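Long-range contact in triacylglycerol lipase (Rhizopus niveus, PDB 1LGY), which hydrolyses the ester bonds of triglycerides and their partial glycerides, with strong preference for the outer 1 and 3 positions: residues A[18-23]-A[45-49]. Residues are numbered along the deposited sequence; the frame is centred on the assembly and turned at random.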
loop_
_atom_site.group_PDB
_atom_site.type_symbol
_atom_site.label_atom_id
_atom_site.label_comp_id
_atom_site.label_asym_id
_atom_site.label_seq_id
_atom_site.Cartn_x
_atom_site.Cartn_y
_atom_site.Cartn_z
ATOM N N THR A 18 -4.899 11.779 2.304
ATOM C CA THR A 18 -4.033 12.494 1.399
ATOM C C THR A 18 -2.621 12.419 1.926
ATOM O O THR A 18 -1.699 12.283 1.127
ATOM C CB THR A 18 -4.391 13.951 1.242
ATOM O OG1 THR A 18 -5.745 13.998 0.842
ATOM C CG2 THR A 18 -3.575 14.643 0.129
ATOM N N LYS A 19 -2.450 12.417 3.262
ATOM C CA LYS A 19 -1.150 12.385 3.910
ATOM C C LYS A 19 -0.418 11.155 3.484
ATOM O O LYS A 19 0.773 11.228 3.213
ATOM C CB LYS A 19 -1.288 12.375 5.441
ATOM C CG LYS A 19 -0.016 12.138 6.212
ATOM C CD LYS A 19 -0.320 12.633 7.591
ATOM C CE LYS A 19 0.952 12.720 8.427
ATOM N NZ LYS A 19 1.071 11.552 9.278
ATOM N N TYR A 20 -1.150 10.048 3.367
ATOM C CA TYR A 20 -0.524 8.813 2.995
ATOM C C TYR A 20 -0.312 8.611 1.525
ATOM O O TYR A 20 0.611 7.882 1.161
ATOM C CB TYR A 20 -1.326 7.702 3.576
ATOM C CG TYR A 20 -1.214 7.782 5.081
ATOM C CD1 TYR A 20 0.033 7.749 5.689
ATOM C CD2 TYR A 20 -2.346 7.933 5.846
ATOM C CE1 TYR A 20 0.162 7.877 7.062
ATOM C CE2 TYR A 20 -2.229 8.055 7.218
ATOM C CZ TYR A 20 -0.975 8.029 7.808
ATOM O OH TYR A 20 -0.860 8.182 9.178
ATOM N N ALA A 21 -1.089 9.245 0.651
ATOM C CA ALA A 21 -0.796 9.179 -0.745
ATOM C C ALA A 21 0.498 9.948 -0.968
ATOM O O ALA A 21 1.416 9.464 -1.617
ATOM C CB ALA A 21 -1.920 9.812 -1.467
ATOM N N GLY A 22 0.660 11.106 -0.313
ATOM C CA GLY A 22 1.881 11.914 -0.367
ATOM C C GLY A 22 3.148 11.202 0.113
ATOM O O GLY A 22 4.226 11.429 -0.451
ATOM N N ILE A 23 3.056 10.318 1.109
ATOM C CA ILE A 23 4.202 9.581 1.572
ATOM C C ILE A 23 4.458 8.481 0.580
ATOM O O ILE A 23 5.586 8.344 0.135
ATOM C CB ILE A 23 3.928 9.012 2.972
ATOM C CG1 ILE A 23 3.742 10.201 3.960
ATOM C CG2 ILE A 23 5.085 8.122 3.391
ATOM C CD1 ILE A 23 3.700 9.938 5.484
ATOM N N LYS A 45 6.980 17.960 3.331
ATOM C CA LYS A 45 5.619 18.423 3.473
ATOM C C LYS A 45 4.813 17.547 4.392
ATOM O O LYS A 45 3.886 18.061 5.021
ATOM C CB LYS A 45 4.871 18.442 2.141
ATOM C CG LYS A 45 3.484 19.078 2.236
ATOM C CD LYS A 45 2.507 18.854 1.067
ATOM C CE LYS A 45 1.230 19.634 1.477
ATOM N NZ LYS A 45 0.128 19.403 0.565
ATOM N N TRP A 46 5.102 16.238 4.479
ATOM C CA TRP A 46 4.258 15.381 5.268
ATOM C C TRP A 46 4.949 14.858 6.479
ATOM O O TRP A 46 4.289 14.690 7.494
ATOM C CB TRP A 46 3.773 14.263 4.399
ATOM C CG TRP A 46 2.734 14.781 3.429
ATOM C CD1 TRP A 46 3.018 14.877 2.086
ATOM C CD2 TRP A 46 1.473 15.205 3.717
ATOM N NE1 TRP A 46 1.932 15.364 1.526
ATOM C CE2 TRP A 46 1.003 15.570 2.458
ATOM C CE3 TRP A 46 0.659 15.350 4.816
ATOM C CZ2 TRP A 46 -0.272 16.082 2.266
ATOM C CZ3 TRP A 46 -0.627 15.866 4.646
ATOM C CH2 TRP A 46 -1.093 16.227 3.379
ATOM N N VAL A 47 6.252 14.568 6.396
ATOM C CA VAL A 47 6.961 14.186 7.596
ATOM C C VAL A 47 8.306 14.863 7.686
ATOM O O VAL A 47 9.345 14.231 7.649
ATOM C CB VAL A 47 6.960 12.566 7.682
ATOM C CG1 VAL A 47 7.114 11.988 6.326
ATOM C CG2 VAL A 47 7.987 12.045 8.670
ATOM N N PRO A 48 8.295 16.219 7.927
ATOM C CA PRO A 48 9.475 17.099 8.032
ATOM C C PRO A 48 10.653 16.659 8.902
ATOM O O PRO A 48 11.800 16.972 8.608
ATOM C CB PRO A 48 8.915 18.412 8.497
ATOM C CG PRO A 48 7.738 17.977 9.334
ATOM C CD PRO A 48 7.132 16.998 8.383
ATOM N N ASP A 49 10.453 15.943 10.003
ATOM C CA ASP A 49 11.588 15.525 10.811
ATOM C C ASP A 49 12.006 14.086 10.543
ATOM O O ASP A 49 12.638 13.466 11.383
ATOM C CB ASP A 49 11.212 15.725 12.245
ATOM C CG ASP A 49 10.387 14.605 12.838
ATOM O OD1 ASP A 49 9.300 14.334 12.349
ATOM O OD2 ASP A 49 10.866 13.982 13.786
#
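W46 lays one face of its indole over the backbone of helix 11-26, where CA of K19 sits under the six-membered ring. The CA of K19 stands 3.6 Å from the centroid of that ring and only 14° off its normal, a CH-pi contact made over the face. From there the lysine chain runs out past the rim: CB and CG of K19 each lie 3.6 Å from CE3 of W46. With CG anti to the backbone N (chi1 171°), the methylenes of K19 pass the benzo ring before the chain bends at its last torsion, and the ammonium is carried beyond the ring to hydrogen-bond Y77 and Q73. A lysine suits the place because its methylenes pack on the indole while its ammonium reaches these polar partners.

G22, with no side chain, lets the pyrrole part of the indole settle close to the helix: CA of G22 lies 3.9 Å from NE1 of W46, approaching obliquely. The indole N-H itself is hydrogen-bonded to Q42, on the tryptophan's own helix. At the benzo end CG2 of T18 reaches CZ2 of W46 at 4.2 Å, while the threonine hydroxyl turns back to the carbonyl of I14. I23 completes the hole around this knob, its CG1 lying 4.1 Å from CB of W46; the wide, flat tryptophan can thus span T18 to I23. On the opposite face CD of the neighbouring K45 lies above the ring plane, toward its rim.

Where helix 41-46 ends, V47 turns its CG1 to the CD1 of I23, the two branched side chains meeting at about a right angle, their aliphatic character suited to burial against the sheet. The contact joins the end of helix 41-46 to the flank of helix 11-26, and I23 and V47 carry it inward onto strands 63-70 and 75-81 of the central sheet of this alpha/beta-hydrolase fold.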